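Local coordinates for nitrate regulatory protein (Klebsiella oxytoca, PDB 4AKK) that responds to nitrate and nitrite and switches on the nasFEDCBA operon by binding the factor-independent terminator in the nasF leader RNA, causing transcription antitermination, at residues Ala79-Leu84 with Glu202-Ala207; Ala139-Arg144 with Glu153-Gln158; Gln221-Arg226 with Arg264-Arg269; Ser375-Tyr380 with Trp389-Lys394. All coordinates share one frame; numbering follows the deposited sequence.

Contact 1. Residues Ala79-Leu84 with Glu202-Ala207; sequences ASNIWL and ERALGA. With EDO (1,2-ethanediol), chain C.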
loop_
_atom_site.group_PDB
_atom_site.type_symbol
_atom_site.label_atom_id
_atom_site.label_comp_id
_atom_site.label_asym_id
_atom_site.label_seq_id
_atom_site.Cartn_x
_atom_site.Cartn_y
_atom_site.Cartn_z
ATOM N N ALA A 79 25.833 7.950 20.985
ATOM C CA ALA A 79 27.050 8.451 21.621
ATOM C C ALA A 79 27.327 9.907 21.238
ATOM O O ALA A 79 27.581 10.744 22.105
ATOM C CB ALA A 79 28.255 7.561 21.277
ATOM N N SER A 80 27.277 10.207 19.940
ATOM C CA SER A 80 27.478 11.572 19.460
ATOM C C SER A 80 26.489 12.519 20.130
ATOM O O SER A 80 26.822 13.644 20.472
ATOM C CB SER A 80 27.323 11.641 17.939
ATOM O OG SER A 80 28.185 10.697 17.318
ATOM N N ASN A 81 25.270 12.047 20.335
ATOM C CA ASN A 81 24.238 12.882 20.937
ATOM C C ASN A 81 24.571 13.299 22.374
ATOM O O ASN A 81 24.349 14.455 22.758
ATOM C CB ASN A 81 22.886 12.169 20.892
ATOM C CG ASN A 81 21.732 13.128 20.720
ATOM O OD1 ASN A 81 21.790 14.033 19.884
ATOM N ND2 ASN A 81 20.669 12.936 21.505
ATOM N N ILE A 82 25.098 12.362 23.163
ATOM C CA ILE A 82 25.426 12.635 24.566
ATOM C C ILE A 82 26.686 13.495 24.660
ATOM O O ILE A 82 26.762 14.428 25.449
ATOM C CB ILE A 82 25.604 11.338 25.399
ATOM C CG1 ILE A 82 24.336 10.483 25.362
ATOM C CG2 ILE A 82 25.913 11.682 26.849
ATOM C CD1 ILE A 82 23.172 11.097 26.129
ATOM N N TRP A 83 27.671 13.168 23.838
ATOM C CA TRP A 83 28.832 14.021 23.665
ATOM C C TRP A 83 28.423 15.471 23.409
ATOM O O TRP A 83 28.892 16.376 24.098
ATOM C CB TRP A 83 29.691 13.478 22.525
ATOM C CG TRP A 83 30.758 14.387 22.078
ATOM C CD1 TRP A 83 30.795 15.092 20.913
ATOM C CD2 TRP A 83 31.964 14.706 22.780
ATOM N NE1 TRP A 83 31.946 15.831 20.844
ATOM C CE2 TRP A 83 32.685 15.614 21.976
ATOM C CE3 TRP A 83 32.505 14.314 24.007
ATOM C CZ2 TRP A 83 33.925 16.137 22.359
ATOM C CZ3 TRP A 83 33.737 14.836 24.389
ATOM C CH2 TRP A 83 34.431 15.741 23.566
ATOM N N LEU A 84 27.536 15.700 22.432
ATOM C CA LEU A 84 27.143 17.072 22.088
ATOM C C LEU A 84 26.279 17.756 23.163
ATOM O O LEU A 84 26.559 18.888 23.551
ATOM C CB LEU A 84 26.470 17.132 20.707
ATOM C CG LEU A 84 27.346 16.758 19.499
ATOM C CD1 LEU A 84 26.498 16.482 18.255
ATOM C CD2 LEU A 84 28.422 17.821 19.207
ATOM N N GLU A 202 13.238 8.000 18.942
ATOM C CA GLU A 202 12.637 8.340 20.241
ATOM C C GLU A 202 13.699 8.644 21.312
ATOM O O GLU A 202 13.563 9.600 22.084
ATOM C CB GLU A 202 11.738 7.205 20.743
ATOM C CG GLU A 202 11.065 7.480 22.096
ATOM C CD GLU A 202 10.408 6.236 22.693
ATOM O OE1 GLU A 202 10.201 5.253 21.943
ATOM O OE2 GLU A 202 10.094 6.241 23.908
ATOM N N ARG A 203 14.744 7.823 21.378
ATOM C CA ARG A 203 15.783 8.041 22.384
ATOM C C ARG A 203 16.425 9.417 22.159
ATOM O O ARG A 203 16.504 10.233 23.074
ATOM C CB ARG A 203 16.848 6.934 22.348
ATOM C CG ARG A 203 18.070 7.233 23.261
ATOM C CD ARG A 203 19.127 6.118 23.237
ATOM N NE ARG A 203 19.803 6.025 21.944
ATOM C CZ ARG A 203 20.747 5.135 21.641
ATOM N NH1 ARG A 203 21.156 4.239 22.542
ATOM N NH2 ARG A 203 21.287 5.139 20.429
ATOM N N ALA A 204 16.843 9.678 20.922
ATOM C CA ALA A 204 17.492 10.944 20.564
ATOM C C ALA A 204 16.624 12.174 20.836
ATOM O O ALA A 204 17.089 13.165 21.382
ATOM C CB ALA A 204 17.938 10.920 19.091
ATOM N N LEU A 205 15.363 12.119 20.446
ATOM C CA LEU A 205 14.493 13.272 20.635
ATOM C C LEU A 205 14.230 13.522 22.118
ATOM O O LEU A 205 14.278 14.657 22.582
ATOM C CB LEU A 205 13.180 13.079 19.876
ATOM C CG LEU A 205 13.353 13.048 18.348
ATOM C CD1 LEU A 205 12.046 12.688 17.667
ATOM C CD2 LEU A 205 13.909 14.366 17.799
ATOM N N GLY A 206 13.954 12.455 22.861
ATOM C CA GLY A 206 13.675 12.593 24.279
ATOM C C GLY A 206 14.870 13.142 25.042
ATOM O O GLY A 206 14.705 13.956 25.947
ATOM N N ALA A 207 16.071 12.701 24.667
ATOM C CA ALA A 207 17.297 13.111 25.347
ATOM C C ALA A 207 17.568 14.591 25.116
ATOM O O ALA A 207 17.952 15.313 26.018
ATOM C CB ALA A 207 18.476 12.267 24.867
HETATM C C1 EDO C . 19.514 7.870 19.060
HETATM O O1 EDO C . 20.732 7.177 18.789
HETATM C C2 EDO C . 19.443 8.304 20.520
HETATM O O2 EDO C . 20.408 9.296 20.897
#
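Asn81 does nearly all the reaching here, pushing its amide nitrogen from helix 56-85 into the small surface made by Ala204 and Ala207 on helix 180-212. Its CB starts toward that helix, and a chi1 of -147°, well off the usual staggered value, carries ND2 on to the Ala207 methyl, with ND2 to Ala207 CB at 4.1 Å. The same nitrogen lies 3.6 Å from Ala204 O, a contact rather than a hydrogen bond. The other end of the amide, OD1, makes a weak hydrogen bond to Thr156 OG1, which probably helps fix the rotation of the group. Small residues opposite are consistent with the close approach of the backbones: the CA atoms of Asn81 and Ala204 are 7.0 Å apart.

Arg203, on helix 180-212, has CG anti to its backbone N, and its chain then bends at chi3 (68°), which brings the guanidinium back toward helix 56-85. Arg203 NH2 donates to O1 of an ethanediol at 2.7 Å, nearly straight at 166°, while Arg77 NE binds the same molecule and Arg203 NH1 binds Thr287 OG1. The diol is probably from the crystallisation liquor, and its carbon beside Arg203 NE is modelled doubtfully close. Close helix-to-helix packing over alanines, with a buried amide between, belongs here to the all-helical NIT nitrate-receptor domain.

Contact 2. Residues Ala139-Arg144 with Glu153-Gln158; sequences AALRKR and EEATGQ. With EDO (1,2-ethanediol), chain E.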
loop_
_atom_site.group_PDB
_atom_site.type_symbol
_atom_site.label_atom_id
_atom_site.label_comp_id
_atom_site.label_asym_id
_atom_site.label_seq_id
_atom_site.Cartn_x
_atom_site.Cartn_y
_atom_site.Cartn_z
ATOM N N ALA A 139 32.907 10.744 7.554
ATOM C CA ALA A 139 34.143 11.374 8.009
ATOM C C ALA A 139 33.927 12.848 8.371
ATOM O O ALA A 139 34.319 13.293 9.446
ATOM C CB ALA A 139 35.243 11.226 6.968
ATOM N N ALA A 140 33.293 13.597 7.478
ATOM C CA ALA A 140 33.021 15.013 7.725
ATOM C C ALA A 140 32.129 15.213 8.950
ATOM O O ALA A 140 32.374 16.099 9.776
ATOM C CB ALA A 140 32.394 15.648 6.508
ATOM N N LEU A 141 31.096 14.383 9.062
ATOM C CA LEU A 141 30.163 14.470 10.179
ATOM C C LEU A 141 30.871 14.242 11.513
ATOM O O LEU A 141 30.639 14.967 12.479
ATOM C CB LEU A 141 29.025 13.462 9.998
ATOM C CG LEU A 141 28.057 13.209 11.158
ATOM C CD1 LEU A 141 27.350 14.506 11.552
ATOM C CD2 LEU A 141 27.044 12.123 10.768
ATOM N N ARG A 142 31.729 13.234 11.560
ATOM C CA ARG A 142 32.453 12.911 12.790
ATOM C C ARG A 142 33.356 14.050 13.250
ATOM O O ARG A 142 33.406 14.379 14.440
ATOM C CB ARG A 142 33.267 11.630 12.612
ATOM C CG ARG A 142 32.403 10.390 12.540
ATOM C CD ARG A 142 33.087 9.285 11.780
ATOM N NE ARG A 142 32.421 8.007 12.011
ATOM C CZ ARG A 142 32.762 6.874 11.413
ATOM N NH1 ARG A 142 33.764 6.857 10.542
ATOM N NH2 ARG A 142 32.106 5.761 11.694
ATOM N N LYS A 143 34.073 14.649 12.307
ATOM C CA LYS A 143 34.928 15.781 12.634
ATOM C C LYS A 143 34.115 16.895 13.294
ATOM O O LYS A 143 34.504 17.435 14.329
ATOM C CB LYS A 143 35.644 16.308 11.391
ATOM C CG LYS A 143 36.599 17.451 11.705
ATOM C CD LYS A 143 37.469 17.819 10.514
ATOM C CE LYS A 143 38.418 18.961 10.868
ATOM N NZ LYS A 143 38.982 19.604 9.649
ATOM N N ARG A 144 32.971 17.224 12.713
ATOM C CA ARG A 144 32.125 18.251 13.307
ATOM C C ARG A 144 31.631 17.818 14.663
ATOM O O ARG A 144 31.540 18.637 15.570
ATOM C CB ARG A 144 30.945 18.605 12.403
ATOM C CG ARG A 144 31.352 19.499 11.253
ATOM C CD ARG A 144 30.168 20.105 10.538
ATOM N NE ARG A 144 30.635 20.936 9.432
ATOM C CZ ARG A 144 31.061 22.186 9.566
ATOM N NH1 ARG A 144 31.061 22.766 10.764
ATOM N NH2 ARG A 144 31.480 22.858 8.502
ATOM N N GLU A 153 20.727 17.977 17.309
ATOM C CA GLU A 153 19.640 17.676 16.363
ATOM C C GLU A 153 20.144 17.504 14.936
ATOM O O GLU A 153 19.641 16.652 14.209
ATOM C CB GLU A 153 18.565 18.771 16.346
ATOM C CG GLU A 153 18.217 19.327 17.695
ATOM C CD GLU A 153 19.041 20.546 18.040
ATOM O OE1 GLU A 153 18.682 21.645 17.552
ATOM O OE2 GLU A 153 20.041 20.398 18.788
ATOM N N GLU A 154 21.105 18.336 14.530
ATOM C CA GLU A 154 21.682 18.252 13.182
ATOM C C GLU A 154 22.491 16.956 12.988
ATOM O O GLU A 154 22.339 16.263 11.980
ATOM C CB GLU A 154 22.551 19.488 12.864
ATOM C CG GLU A 154 21.833 20.831 13.024
ATOM C CD GLU A 154 22.755 22.045 12.810
ATOM O OE1 GLU A 154 23.958 21.956 13.147
ATOM O OE2 GLU A 154 22.274 23.093 12.313
ATOM N N ALA A 155 23.343 16.634 13.959
ATOM C CA ALA A 155 24.108 15.386 13.934
ATOM C C ALA A 155 23.176 14.165 13.955
ATOM O O ALA A 155 23.381 13.195 13.230
ATOM C CB ALA A 155 25.076 15.339 15.104
ATOM N N THR A 156 22.148 14.241 14.789
ATOM C CA THR A 156 21.119 13.224 14.881
ATOM C C THR A 156 20.417 12.990 13.546
ATOM O O THR A 156 20.226 11.843 13.136
ATOM C CB THR A 156 20.075 13.612 15.953
ATOM O OG1 THR A 156 20.494 13.088 17.213
ATOM C CG2 THR A 156 18.692 13.042 15.606
ATOM N N GLY A 157 20.032 14.078 12.883
ATOM C CA GLY A 157 19.377 14.013 11.585
ATOM C C GLY A 157 20.235 13.395 10.494
ATOM O O GLY A 157 19.742 12.639 9.675
ATOM N N GLN A 158 21.521 13.717 10.474
ATOM C CA GLN A 158 22.409 13.181 9.444
ATOM C C GLN A 158 22.688 11.681 9.625
ATOM O O GLN A 158 22.716 10.933 8.647
ATOM C CB GLN A 158 23.709 13.990 9.367
ATOM C CG GLN A 158 23.479 15.457 9.014
ATOM C CD GLN A 158 24.769 16.218 8.766
ATOM O OE1 GLN A 158 25.876 15.488 8.633
ATOM N NE2 GLN A 158 24.772 17.450 8.694
HETATM C C1 EDO E . 34.099 6.357 7.279
HETATM O O1 EDO E . 34.232 4.929 7.307
HETATM C C2 EDO E . 33.803 6.843 5.863
HETATM O O2 EDO E . 34.099 8.248 5.768
#
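An antiparallel helical hairpin of the NIT domain, helix 138-147 turning back into helix 152-167, is closed here by Leu141 lying against Ala155 and Gln158. Leu141 carries the contact from the first helix. Its CG stands anti to the backbone N (chi1 170°), which sends CG and its two methyls on toward the second helix. CD1 comes down on the backbone of Ala155, 4.1 Å from its CA, and only slightly farther, 4.3 Å, from Ala155 CB. The other methyl lies beside the root of Gln158, with Leu141 CD2 to Gln158 CB at 4.1 Å.

Gln158 runs the opposite way. Extended beyond CG, it slides past the leucine toward helix 138-147, so that the two side chains lie alongside one another. The end of its amide, modelled as OE1, sits 3.4 Å from Leu141 CD1. That sets the amide oxygen against a methyl at the partly exposed margin, while Leu141 and Ala155 are buried. Ile150, from the connection between the helices, touches Leu141, Ala155 and Gln158 alike and fills in the turn of the hairpin. Away from the seam, Arg142 pairs with Glu76 and Asp103. An ethanediol, probably from the crystallisation liquor, is also bound by Asp103 and takes a weak, bent hydrogen bond (127°) from Ala139 N to its O2 at 3.3 Å.

Contact 3. Residues Gln221-Arg226 with Arg264-Arg269; sequences QQLVDR and RVACTR. With EDO (1,2-ethanediol), chain D.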
loop_
_atom_site.group_PDB
_atom_site.type_symbol
_atom_site.label_atom_id
_atom_site.label_comp_id
_atom_site.label_asym_id
_atom_site.label_seq_id
_atom_site.Cartn_x
_atom_site.Cartn_y
_atom_site.Cartn_z
ATOM N N GLN A 221 5.906 17.020 19.326
ATOM C CA GLN A 221 5.145 16.362 18.257
ATOM C C GLN A 221 6.032 15.319 17.562
ATOM O O GLN A 221 5.603 14.194 17.316
ATOM C CB GLN A 221 4.565 17.379 17.253
ATOM C CG GLN A 221 3.551 16.778 16.267
ATOM C CD GLN A 221 2.278 16.254 16.931
ATOM O OE1 GLN A 221 1.563 16.991 17.615
ATOM N NE2 GLN A 221 1.989 14.973 16.722
ATOM N N GLN A 222 7.280 15.688 17.285
ATOM C CA GLN A 222 8.225 14.765 16.670
ATOM C C GLN A 222 8.437 13.528 17.549
ATOM O O GLN A 222 8.572 12.412 17.050
ATOM C CB GLN A 222 9.565 15.457 16.429
ATOM C CG GLN A 222 9.512 16.614 15.431
ATOM C CD GLN A 222 10.878 17.262 15.242
ATOM O OE1 GLN A 222 11.885 16.758 15.734
ATOM N NE2 GLN A 222 10.918 18.385 14.534
ATOM N N LEU A 223 8.467 13.729 18.859
ATOM C CA LEU A 223 8.689 12.612 19.768
ATOM C C LEU A 223 7.484 11.689 19.711
ATOM O O LEU A 223 7.603 10.489 19.473
ATOM C CB LEU A 223 8.925 13.107 21.199
ATOM C CG LEU A 223 8.997 12.026 22.281
ATOM C CD1 LEU A 223 10.204 11.102 22.037
ATOM C CD2 LEU A 223 9.093 12.688 23.652
ATOM N N VAL A 224 6.313 12.267 19.931
ATOM C CA VAL A 224 5.074 11.537 19.823
ATOM C C VAL A 224 4.990 10.765 18.502
ATOM O O VAL A 224 4.530 9.625 18.474
ATOM C CB VAL A 224 3.878 12.509 19.926
ATOM C CG1 VAL A 224 2.592 11.847 19.448
ATOM C CG2 VAL A 224 3.744 13.020 21.360
ATOM N N ASP A 225 5.417 11.395 17.412
ATOM C CA ASP A 225 5.300 10.774 16.093
ATOM C C ASP A 225 6.218 9.550 15.991
ATOM O O ASP A 225 5.883 8.565 15.344
ATOM C CB ASP A 225 5.638 11.769 14.968
ATOM C CG ASP A 225 4.643 12.936 14.864
ATOM O OD1 ASP A 225 3.465 12.805 15.284
ATOM O OD2 ASP A 225 5.069 13.999 14.344
ATOM N N ARG A 226 7.380 9.626 16.624
ATOM C CA ARG A 226 8.321 8.507 16.629
ATOM C C ARG A 226 7.754 7.366 17.448
ATOM O O ARG A 226 7.911 6.196 17.098
ATOM C CB ARG A 226 9.678 8.932 17.198
ATOM C CG ARG A 226 10.383 10.024 16.407
ATOM C CD ARG A 226 10.213 9.793 14.928
ATOM N NE ARG A 226 10.936 10.744 14.090
ATOM C CZ ARG A 226 10.490 11.955 13.762
ATOM N NH1 ARG A 226 9.332 12.403 14.239
ATOM N NH2 ARG A 226 11.219 12.728 12.973
ATOM N N ARG A 264 5.379 10.239 29.522
ATOM C CA ARG A 264 4.272 11.038 30.022
ATOM C C ARG A 264 4.739 12.405 30.503
ATOM O O ARG A 264 4.068 13.419 30.276
ATOM C CB ARG A 264 3.522 10.303 31.131
ATOM C CG ARG A 264 2.403 11.136 31.710
ATOM C CD ARG A 264 1.530 10.353 32.676
ATOM N NE ARG A 264 0.784 11.266 33.537
ATOM C CZ ARG A 264 -0.177 12.083 33.112
ATOM N NH1 ARG A 264 -0.521 12.103 31.829
ATOM N NH2 ARG A 264 -0.795 12.883 33.973
ATOM N N VAL A 265 5.896 12.439 31.156
ATOM C CA VAL A 265 6.471 13.715 31.582
ATOM C C VAL A 265 6.765 14.620 30.380
ATOM O O VAL A 265 6.366 15.785 30.345
ATOM C CB VAL A 265 7.769 13.518 32.419
ATOM C CG1 VAL A 265 8.497 14.841 32.602
ATOM C CG2 VAL A 265 7.452 12.878 33.770
ATOM N N ALA A 266 7.481 14.077 29.402
ATOM C CA ALA A 266 7.849 14.842 28.219
ATOM C C ALA A 266 6.618 15.408 27.503
ATOM O O ALA A 266 6.668 16.510 26.948
ATOM C CB ALA A 266 8.675 13.984 27.265
ATOM N N CYS A 267 5.513 14.670 27.528
ATOM C CA CYS A 267 4.311 15.114 26.823
ATOM C C CYS A 267 3.423 16.045 27.639
ATOM O O CYS A 267 2.560 16.730 27.091
ATOM C CB CYS A 267 3.507 13.918 26.316
ATOM S SG CYS A 267 4.308 13.082 24.929
ATOM N N THR A 268 3.641 16.076 28.947
ATOM C CA THR A 268 2.784 16.848 29.837
ATOM C C THR A 268 3.490 18.074 30.404
ATOM O O THR A 268 3.428 19.162 29.833
ATOM C CB THR A 268 2.286 15.984 31.007
ATOM O OG1 THR A 268 1.584 14.845 30.494
ATOM C CG2 THR A 268 1.357 16.791 31.907
ATOM N N ARG A 269 4.173 17.884 31.526
ATOM C CA ARG A 269 4.728 19.003 32.278
ATOM C C ARG A 269 6.189 19.267 31.961
ATOM O O ARG A 269 6.824 18.526 31.207
ATOM C CB ARG A 269 4.561 18.771 33.780
ATOM C CG ARG A 269 4.971 17.388 34.248
ATOM C CD ARG A 269 4.906 17.299 35.765
ATOM N NE ARG A 269 5.279 15.977 36.262
ATOM C CZ ARG A 269 6.525 15.603 36.532
ATOM N NH1 ARG A 269 7.534 16.454 36.348
ATOM N NH2 ARG A 269 6.763 14.373 36.984
HETATM C C1 EDO D . 4.422 21.511 26.627
HETATM O O1 EDO D . 5.027 20.389 27.288
HETATM C C2 EDO D . 4.422 21.282 25.119
HETATM O O2 EDO D . 5.734 21.466 24.576
#
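Two apolar pairs join helix 217-240 to the last turn of helix 257-267: Leu223 with Ala266, and Val224 with Cys267. Leu223 has CG anti to its backbone N (chi1 173°), and its CD2 methyl meets Ala266 CB at 3.9 Å. Beside it, Val224 offers the CG2 branch to the cysteine sulfur, with CG2 to SG at 3.6 Å. Phe215 touches both Leu223 and Ala266 and closes over that pair.

Between the two segments the touch is apolar; two side-chain bonds fold each segment on itself. Gln221 NE2 donates to Asp225 OD1 at 3.0 Å, with the acceptor almost in the amide plane and met on its syn side, although the amide nitrogen stands 32° out of the carboxylate plane. On the other segment Thr268, the first residue to leave the helix, folds its hydroxyl back: OG1 donates to Arg264 O at 2.9 Å. Cys267 O, at the end of this helix, bonds to outside residues, Arg220 and Gln390.

The chemistry implies segments that meet by burying small apolar groups, while Arg220 NH1 on Cys267 O adds a polar tie between the helices and Gln390 one to the ANTAR region.

Contact 4. Residues Ser375-Tyr380 with Trp389-Lys394; sequences SVLMTY and WQALRK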
loop_
_atom_site.group_PDB
_atom_site.type_symbol
_atom_site.label_atom_id
_atom_site.label_comp_id
_atom_site.label_asym_id
_atom_site.label_seq_id
_atom_site.Cartn_x
_atom_site.Cartn_y
_atom_site.Cartn_z
ATOM N N SER A 375 -9.352 22.258 16.581
ATOM C CA SER A 375 -10.402 23.270 16.488
ATOM C C SER A 375 -11.789 22.661 16.659
ATOM O O SER A 375 -12.649 23.247 17.310
ATOM C CB SER A 375 -10.320 24.012 15.158
ATOM O OG SER A 375 -8.995 24.464 14.942
ATOM N N VAL A 376 -12.002 21.484 16.077
ATOM C CA VAL A 376 -13.290 20.812 16.205
ATOM C C VAL A 376 -13.617 20.548 17.666
ATOM O O VAL A 376 -14.740 20.783 18.109
ATOM C CB VAL A 376 -13.343 19.486 15.415
ATOM C CG1 VAL A 376 -14.536 18.641 15.869
ATOM C CG2 VAL A 376 -13.407 19.763 13.911
ATOM N N LEU A 377 -12.634 20.052 18.411
ATOM C CA LEU A 377 -12.807 19.805 19.837
ATOM C C LEU A 377 -12.962 21.112 20.616
ATOM O O LEU A 377 -13.710 21.183 21.588
ATOM C CB LEU A 377 -11.631 18.992 20.387
ATOM C CG LEU A 377 -11.437 17.598 19.775
ATOM C CD1 LEU A 377 -10.171 16.938 20.269
ATOM C CD2 LEU A 377 -12.643 16.725 20.062
ATOM N N MET A 378 -12.257 22.149 20.183
ATOM C CA MET A 378 -12.307 23.428 20.875
ATOM C C MET A 378 -13.681 24.086 20.729
ATOM O O MET A 378 -14.137 24.797 21.625
ATOM C CB MET A 378 -11.193 24.355 20.384
ATOM C CG MET A 378 -9.810 24.005 20.939
ATOM S SD MET A 378 -8.453 24.729 19.994
ATOM C CE MET A 378 -8.655 26.477 20.330
ATOM N N THR A 379 -14.343 23.821 19.606
ATOM C CA THR A 379 -15.610 24.467 19.280
ATOM C C THR A 379 -16.837 23.684 19.741
ATOM O O THR A 379 -17.709 24.217 20.426
ATOM C CB THR A 379 -15.732 24.688 17.771
ATOM O OG1 THR A 379 -14.674 25.543 17.328
ATOM C CG2 THR A 379 -17.072 25.314 17.437
ATOM N N TYR A 380 -16.903 22.418 19.361
ATOM C CA TYR A 380 -18.093 21.622 19.612
ATOM C C TYR A 380 -18.032 20.898 20.941
ATOM O O TYR A 380 -18.943 20.150 21.284
ATOM C CB TYR A 380 -18.315 20.634 18.468
ATOM C CG TYR A 380 -18.483 21.338 17.145
ATOM C CD1 TYR A 380 -19.728 21.791 16.730
ATOM C CD2 TYR A 380 -17.390 21.585 16.327
ATOM C CE1 TYR A 380 -19.882 22.457 15.527
ATOM C CE2 TYR A 380 -17.534 22.247 15.122
ATOM C CZ TYR A 380 -18.783 22.679 14.726
ATOM O OH TYR A 380 -18.927 23.337 13.525
ATOM N N TRP A 389 -5.321 18.887 22.252
ATOM C CA TRP A 389 -4.183 18.118 21.775
ATOM C C TRP A 389 -4.019 16.852 22.610
ATOM O O TRP A 389 -3.815 15.763 22.071
ATOM C CB TRP A 389 -2.904 18.961 21.800
ATOM C CG TRP A 389 -1.728 18.268 21.175
ATOM C CD1 TRP A 389 -1.364 18.292 19.854
ATOM C CD2 TRP A 389 -0.768 17.441 21.841
ATOM N NE1 TRP A 389 -0.237 17.524 19.657
ATOM C CE2 TRP A 389 0.152 16.994 20.862
ATOM C CE3 TRP A 389 -0.596 17.030 23.173
ATOM C CZ2 TRP A 389 1.233 16.158 21.174
ATOM C CZ3 TRP A 389 0.483 16.204 23.485
ATOM C CH2 TRP A 389 1.383 15.776 22.488
ATOM N N GLN A 390 -4.134 16.989 23.924
ATOM C CA GLN A 390 -3.991 15.837 24.806
ATOM C C GLN A 390 -5.052 14.789 24.504
ATOM O O GLN A 390 -4.762 13.596 24.493
ATOM C CB GLN A 390 -4.047 16.261 26.275
ATOM C CG GLN A 390 -2.853 17.096 26.727
ATOM C CD GLN A 390 -1.557 16.290 26.870
ATOM O OE1 GLN A 390 -1.678 14.968 26.961
ATOM N NE2 GLN A 390 -0.461 16.859 26.900
ATOM N N ALA A 391 -6.279 15.236 24.239
ATOM C CA ALA A 391 -7.373 14.314 23.911
ATOM C C ALA A 391 -7.048 13.469 22.676
ATOM O O ALA A 391 -7.254 12.259 22.667
ATOM C CB ALA A 391 -8.664 15.076 23.704
ATOM N N LEU A 392 -6.534 14.121 21.640
ATOM C CA LEU A 392 -6.160 13.440 20.404
ATOM C C LEU A 392 -5.039 12.412 20.637
ATOM O O LEU A 392 -5.111 11.279 20.154
ATOM C CB LEU A 392 -5.751 14.481 19.347
ATOM C CG LEU A 392 -6.873 15.435 18.894
ATOM C CD1 LEU A 392 -6.347 16.603 18.067
ATOM C CD2 LEU A 392 -7.950 14.705 18.116
ATOM N N ARG A 393 -4.007 12.817 21.374
ATOM C CA ARG A 393 -2.890 11.929 21.718
ATOM C C ARG A 393 -3.385 10.740 22.528
ATOM O O ARG A 393 -2.959 9.597 22.313
ATOM C CB ARG A 393 -1.785 12.701 22.464
ATOM C CG ARG A 393 -0.885 11.871 23.412
ATOM C CD ARG A 393 0.112 10.956 22.684
ATOM N NE ARG A 393 1.062 10.314 23.600
ATOM C CZ ARG A 393 2.034 9.479 23.234
ATOM N NH1 ARG A 393 2.191 9.158 21.959
ATOM N NH2 ARG A 393 2.860 8.961 24.147
ATOM N N LYS A 394 -4.316 11.008 23.438
ATOM C CA LYS A 394 -4.898 9.946 24.244
ATOM C C LYS A 394 -5.624 8.940 23.366
ATOM O O LYS A 394 -5.400 7.738 23.490
ATOM C CB LYS A 394 -5.851 10.512 25.300
ATOM C CG LYS A 394 -6.478 9.437 26.186
ATOM C CD LYS A 394 -7.350 10.041 27.281
ATOM C CE LYS A 394 -8.242 11.158 26.736
ATOM N NZ LYS A 394 -9.161 10.704 25.646
#
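Ser375 O is gripped twice by one residue: Thr379 N donates to it at 2.9 Å, the ordinary helical bond, and Thr379 OG1 at 3.1 Å. The two donors come from opposite faces of the carbonyl plane, the hydroxyl tilted 33° from it, and so the threonine is tied back onto its own helix. Leu377, two residues earlier, directs its CB toward helix 385-399.

The crossing is made through a single methyl. Leu377 CD1 reaches Leu392 CD2 at 3.8 Å and Leu392 CG at 3.9 Å, and it also stands 4.2 Å from Ala391 CB. The two leucines cross obliquely. Ala391 aims its CB at the first helix, whereas the Leu392 side chain starts off to one side and reaches the contact through its end; with CG anti to the carbonyl carbon (chi1 -64°), CD2 is brought up to Leu377.

These are the first two helices of the ANTAR domain, the RNA-binding effector, in its three-helix arrangement. The third, helix 403-412, closes on Leu392 through Ile406 and on Val376 through Leu410. Met383, in the turn between the first two, touches both Leu377 and Ala391, and Leu416 of the second subunit packs on Leu377, extending this apolar patch across the dimer.

Trp389 turns away from the leucines toward helix 217-240, where Arg220 makes a cation-pi contact with its ring. Arg393 CB lies 4.3 Å above one face of the Trp389 ring, displaced toward the rim.

Overall arrangement
Contacts 1, 2 and 3 all fall in the NIT receptor region, and contact 4 belongs to the ANTAR effector. Contact 2 is nested within the loop closed by contact 1; their centres are 12 Å apart and they meet where Leu84 CD1 packs on Ala155 CB at 3.6 Å. Contact 1 passes to contact 3 through Leu205, whose CD1 lies 3.4 Å from Arg226 CG. Contact 3 meets contact 4 across the two regions: Gln221 OE1 and Trp389 NE1 are 2.8 Å apart, a probable hydrogen bond, and Val224 CG2 lies 3.8 Å from Trp389 CH2. Contacts 2 and 4, with centres 38 Å apart, do not touch.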